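Local structure of mitochondrial antiviral signaling protein (MAVS) (Equus caballus, 4O9L) at residues Lys10-Ile15 / Asn69-Ser74; Leu28-Tyr33 / Ile76-Ala81. The protein probably relays antiviral innate immune signals at mitochondria through a caspase recruitment domain that forms prion-like filaments. The protein carries 1 engineered substitution. All blocks are in the same frame, centred on the assembly; numbering follows the deposited sequence.

Contact 1. Residues Lys10-Ile15 / Asn69-Ser74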
# COMPACT_ATOMS: atom_id res chain seq x y z
N LYS A 10 2.11 11.96 6.00
CA LYS A 10 1.26 11.71 7.17
C LYS A 10 0.60 10.34 7.06
O LYS A 10 0.51 9.59 8.04
CB LYS A 10 0.20 12.80 7.28
CG LYS A 10 -0.87 12.52 8.33
CD LYS A 10 -1.88 13.65 8.40
CE LYS A 10 -1.21 14.99 8.74
NZ LYS A 10 -2.06 16.13 8.30
N THR A 11 0.14 10.02 5.86
CA THR A 11 -0.49 8.74 5.60
C THR A 11 0.52 7.59 5.73
O THR A 11 0.24 6.60 6.40
CB THR A 11 -1.16 8.70 4.21
OG1 THR A 11 -2.09 9.79 4.11
CG2 THR A 11 -1.92 7.36 3.99
N PHE A 12 1.69 7.74 5.11
CA PHE A 12 2.72 6.72 5.23
C PHE A 12 3.09 6.48 6.69
O PHE A 12 3.26 5.34 7.13
CB PHE A 12 3.96 7.09 4.40
CG PHE A 12 5.03 6.04 4.46
CD1 PHE A 12 4.98 4.93 3.63
CD2 PHE A 12 6.08 6.15 5.36
CE1 PHE A 12 5.96 3.94 3.69
CE2 PHE A 12 7.07 5.17 5.44
CZ PHE A 12 7.02 4.07 4.60
N GLN A 13 3.21 7.56 7.46
CA GLN A 13 3.60 7.43 8.86
C GLN A 13 2.51 6.75 9.68
O GLN A 13 2.80 5.99 10.61
CB GLN A 13 3.96 8.80 9.45
CG GLN A 13 5.17 9.47 8.78
CD GLN A 13 6.42 8.58 8.75
OE1 GLN A 13 6.69 7.84 9.70
NE2 GLN A 13 7.18 8.66 7.65
N TYR A 14 1.26 7.01 9.33
CA TYR A 14 0.15 6.36 10.00
C TYR A 14 0.19 4.85 9.76
O TYR A 14 0.07 4.06 10.71
CB TYR A 14 -1.19 6.94 9.51
CG TYR A 14 -2.39 6.17 10.01
CD1 TYR A 14 -2.88 6.36 11.30
CD2 TYR A 14 -3.04 5.26 9.19
CE1 TYR A 14 -4.00 5.65 11.76
CE2 TYR A 14 -4.16 4.54 9.64
CZ TYR A 14 -4.63 4.74 10.92
OH TYR A 14 -5.74 4.03 11.34
N ILE A 15 0.36 4.45 8.50
CA ILE A 15 0.42 3.03 8.15
C ILE A 15 1.56 2.35 8.92
O ILE A 15 1.38 1.29 9.52
CB ILE A 15 0.55 2.82 6.62
CG1 ILE A 15 -0.72 3.30 5.91
CG2 ILE A 15 0.80 1.36 6.29
CD1 ILE A 15 -0.59 3.42 4.36
N ASN A 69 3.82 7.97 -7.85
CA ASN A 69 2.74 8.94 -7.97
C ASN A 69 1.39 8.43 -7.46
O ASN A 69 0.95 7.33 -7.83
CB ASN A 69 2.58 9.35 -9.45
CG ASN A 69 1.27 10.10 -9.71
OD1 ASN A 69 0.20 9.49 -9.94
ND2 ASN A 69 1.34 11.43 -9.71
N GLY A 70 0.75 9.21 -6.59
CA GLY A 70 -0.63 8.98 -6.20
C GLY A 70 -0.92 7.66 -5.51
O GLY A 70 -2.05 7.14 -5.59
N TRP A 71 0.08 7.11 -4.83
CA TRP A 71 -0.03 5.81 -4.19
C TRP A 71 -1.14 5.74 -3.15
O TRP A 71 -1.73 4.68 -2.95
CB TRP A 71 1.29 5.40 -3.54
CG TRP A 71 1.69 6.24 -2.36
CD1 TRP A 71 2.45 7.38 -2.38
CD2 TRP A 71 1.40 5.97 -0.97
NE1 TRP A 71 2.63 7.85 -1.10
CE2 TRP A 71 2.00 7.01 -0.22
CE3 TRP A 71 0.67 4.98 -0.30
CZ2 TRP A 71 1.90 7.07 1.17
CZ3 TRP A 71 0.58 5.04 1.08
CH2 TRP A 71 1.19 6.08 1.80
N VAL A 72 -1.42 6.86 -2.47
CA VAL A 72 -2.45 6.83 -1.44
C VAL A 72 -3.81 6.46 -2.04
O VAL A 72 -4.51 5.59 -1.53
CB VAL A 72 -2.53 8.16 -0.66
CG1 VAL A 72 -3.74 8.15 0.28
CG2 VAL A 72 -1.25 8.39 0.14
N HIS A 73 -4.17 7.10 -3.14
CA HIS A 73 -5.46 6.85 -3.77
C HIS A 73 -5.50 5.52 -4.50
O HIS A 73 -6.54 4.85 -4.55
CB HIS A 73 -5.82 8.06 -4.65
CG HIS A 73 -5.67 9.34 -3.93
ND1 HIS A 73 -6.56 9.75 -2.95
CD2 HIS A 73 -4.70 10.29 -3.94
CE1 HIS A 73 -6.16 10.89 -2.43
NE2 HIS A 73 -5.02 11.24 -3.02
N SER A 74 -4.35 5.12 -5.05
CA SER A 74 -4.21 3.78 -5.59
C SER A 74 -4.50 2.75 -4.49
O SER A 74 -5.31 1.83 -4.69
CB SER A 74 -2.80 3.58 -6.16
OG SER A 74 -2.71 2.35 -6.86
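T11 O accepts the backbone N-H of I15 at 3.0 Å, the i to i+4 bond of a helix in which T11 and I15, one turn apart, both touch W71. The indole enters with the rim of its six-membered ring foremost. W71 CH2 lies 3.7 Å from F12 N. Beside it, W71 CZ2 lies 3.8 Å from F12 CB. On the same rim W71 CZ3 meets I15 CD1 tip to tip at 3.8 Å. F12 N and I15 CD1 both lie near the indole plane, which shows that the helix backbone and the isoleucine tip meet an edge. In this caspase recruitment domain, a helical bundle of the death-fold superfamily, W71 thus ties the first turn of helix 71-81 to helix 6-17 in the buried core, with L65 of helix 39-66 also against it. One face of the W71 indole is covered by V72 CG2, 3.4 Å above the plane and over its centre. V72 CG2 also meets T11 CG2 tip to tip at 4.0 Å. T11 CG2 lies 4.0 Å from W71 CH2 as well, in an oblique approach. T11 CG2 is anti to the backbone N; OG1 sits beside that N, anti to the carbonyl carbon, and hydrogen-bonds to A7 O.

Contact 2. Residues Leu28-Tyr33 / Ile76-Ala81. Engineered in segment 28-33: R29 (natural residue Glu).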
# COMPACT_ATOMS: atom_id res chain seq x y z
N LEU A 28 -0.43 -10.74 -2.72
CA LEU A 28 -0.62 -11.22 -4.08
C LEU A 28 -1.95 -10.76 -4.66
O LEU A 28 -2.04 -10.42 -5.83
CB LEU A 28 -0.49 -12.74 -4.15
CG LEU A 28 0.92 -13.32 -4.06
CD1 LEU A 28 0.89 -14.79 -4.53
CD2 LEU A 28 1.92 -12.50 -4.89
N ARG A 29 -2.97 -10.73 -3.81
CA ARG A 29 -4.29 -10.29 -4.24
C ARG A 29 -4.36 -8.80 -4.51
O ARG A 29 -5.03 -8.37 -5.44
CB ARG A 29 -5.35 -10.67 -3.20
CG ARG A 29 -6.74 -10.23 -3.58
CD ARG A 29 -7.78 -10.67 -2.57
NE ARG A 29 -9.12 -10.31 -3.03
CZ ARG A 29 -10.21 -10.35 -2.28
NH1 ARG A 29 -11.38 -9.99 -2.80
NH2 ARG A 29 -10.11 -10.74 -1.01
N ILE A 30 -3.65 -7.99 -3.72
CA ILE A 30 -3.77 -6.54 -3.86
C ILE A 30 -2.94 -5.96 -5.01
O ILE A 30 -3.35 -4.98 -5.62
CB ILE A 30 -3.50 -5.78 -2.53
CG1 ILE A 30 -4.10 -4.36 -2.60
CG2 ILE A 30 -1.99 -5.74 -2.23
CD1 ILE A 30 -4.15 -3.60 -1.26
N LEU A 31 -1.79 -6.59 -5.30
CA LEU A 31 -0.84 -6.08 -6.30
C LEU A 31 -1.44 -5.63 -7.66
O LEU A 31 -1.15 -4.52 -8.11
CB LEU A 31 0.31 -7.07 -6.55
CG LEU A 31 1.43 -7.18 -5.50
CD1 LEU A 31 2.42 -8.28 -5.89
CD2 LEU A 31 2.16 -5.85 -5.35
N PRO A 32 -2.27 -6.48 -8.31
CA PRO A 32 -2.75 -6.08 -9.63
C PRO A 32 -3.67 -4.85 -9.60
O PRO A 32 -3.89 -4.24 -10.65
CB PRO A 32 -3.54 -7.30 -10.11
CG PRO A 32 -3.16 -8.42 -9.20
CD PRO A 32 -2.83 -7.78 -7.90
N TYR A 33 -4.21 -4.51 -8.43
CA TYR A 33 -5.10 -3.36 -8.32
C TYR A 33 -4.37 -2.03 -8.15
O TYR A 33 -4.94 -0.96 -8.38
CB TYR A 33 -6.10 -3.55 -7.17
CG TYR A 33 -7.10 -4.64 -7.40
CD1 TYR A 33 -8.17 -4.46 -8.28
CD2 TYR A 33 -6.99 -5.87 -6.76
CE1 TYR A 33 -9.10 -5.47 -8.50
CE2 TYR A 33 -7.91 -6.88 -6.97
CZ TYR A 33 -8.96 -6.68 -7.84
OH TYR A 33 -9.88 -7.67 -8.06
N ILE A 76 -6.11 3.12 -1.58
CA ILE A 76 -7.50 3.20 -1.13
C ILE A 76 -8.39 2.42 -2.09
O ILE A 76 -9.19 1.58 -1.64
CB ILE A 76 -7.98 4.67 -1.02
CG1 ILE A 76 -7.33 5.33 0.20
CG2 ILE A 76 -9.52 4.75 -0.93
CD1 ILE A 76 -7.37 6.83 0.17
N GLY A 77 -8.25 2.66 -3.39
CA GLY A 77 -9.03 1.93 -4.38
C GLY A 77 -8.81 0.42 -4.31
O GLY A 77 -9.74 -0.38 -4.42
N ALA A 78 -7.55 0.04 -4.14
CA ALA A 78 -7.18 -1.37 -4.12
C ALA A 78 -7.70 -2.06 -2.86
O ALA A 78 -8.12 -3.23 -2.91
CB ALA A 78 -5.67 -1.53 -4.24
N LEU A 79 -7.66 -1.36 -1.73
CA LEU A 79 -8.20 -1.92 -0.49
C LEU A 79 -9.70 -2.23 -0.64
O LEU A 79 -10.16 -3.29 -0.22
CB LEU A 79 -7.92 -1.00 0.70
CG LEU A 79 -6.45 -0.98 1.13
CD1 LEU A 79 -6.11 0.22 2.04
CD2 LEU A 79 -6.08 -2.31 1.80
N ARG A 80 -10.45 -1.30 -1.23
CA ARG A 80 -11.86 -1.53 -1.50
C ARG A 80 -12.06 -2.73 -2.42
O ARG A 80 -12.94 -3.56 -2.21
CB ARG A 80 -12.49 -0.28 -2.13
CG ARG A 80 -12.61 0.90 -1.17
CD ARG A 80 -12.95 2.18 -1.89
NE ARG A 80 -13.07 3.31 -0.98
CZ ARG A 80 -12.97 4.58 -1.36
NH1 ARG A 80 -12.72 4.87 -2.63
NH2 ARG A 80 -13.10 5.55 -0.47
N ALA A 81 -11.22 -2.82 -3.44
CA ALA A 81 -11.35 -3.90 -4.42
C ALA A 81 -11.01 -5.28 -3.83
O ALA A 81 -11.38 -6.32 -4.39
CB ALA A 81 -10.51 -3.61 -5.64
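Y33, A78 and A81 lose the most surface here, and the tyrosine serves both alanines with different parts of its side chain. Its ring takes the methyl of A81 over one face: A81 CB is 3.8 Å from the Y33 ring centroid and 18° off the ring normal, a CH-pi contact. The methyl is offset toward the rim, which agrees with the closest approach of A81 CB being to Y33 CD1, at 3.6 Å. Lower on the side chain, Y33 CB meets A78 CB at 3.6 Å. I30 CG1, anti to the backbone N (chi1 -160°), reaches the same A78 CB at 3.6 Å, so the A78 methyl is touched by both I30 and Y33, three residues apart. I30 CD1 continues to L79 CD2 at 3.8 Å, the two side chains crossing obliquely on the buried side, where I30 also rests on L61. At the exposed end, NH1 of the engineered R29 comes only within 4.0 Å of A81 O, too long to count as a bond; the salt bridge of NH1 is with E83 OE2. Helix 27-30 and the 3-10 segment 31-33 thus pack against helix 71-81 within the helical bundle of a caspase recruitment domain, a death-fold module.

How the contacts relate
Both contacts use helix 71-81. Contact 1 involves its first turn and contact 2 its last turn, with centres 14 Å apart. The partners differ: helix 6-17 in contact 1, helix 27-30 and the 3-10 segment 31-33 in contact 2. All five touching residues of contact 1 are buried, and W71 has the largest share of the buried surface. Contact 2 buries more surface, 282 against 173 Å², yet is only partly buried: two alanine methyls meet an exposed tyrosine and an isoleucine. Neither is joined by hydrogen bonds, and contact 2 alone has a charged group, the engineered R29, at its edge. They adjoin where S74 OG lies 4.3 Å from Y33 O, a packing contact.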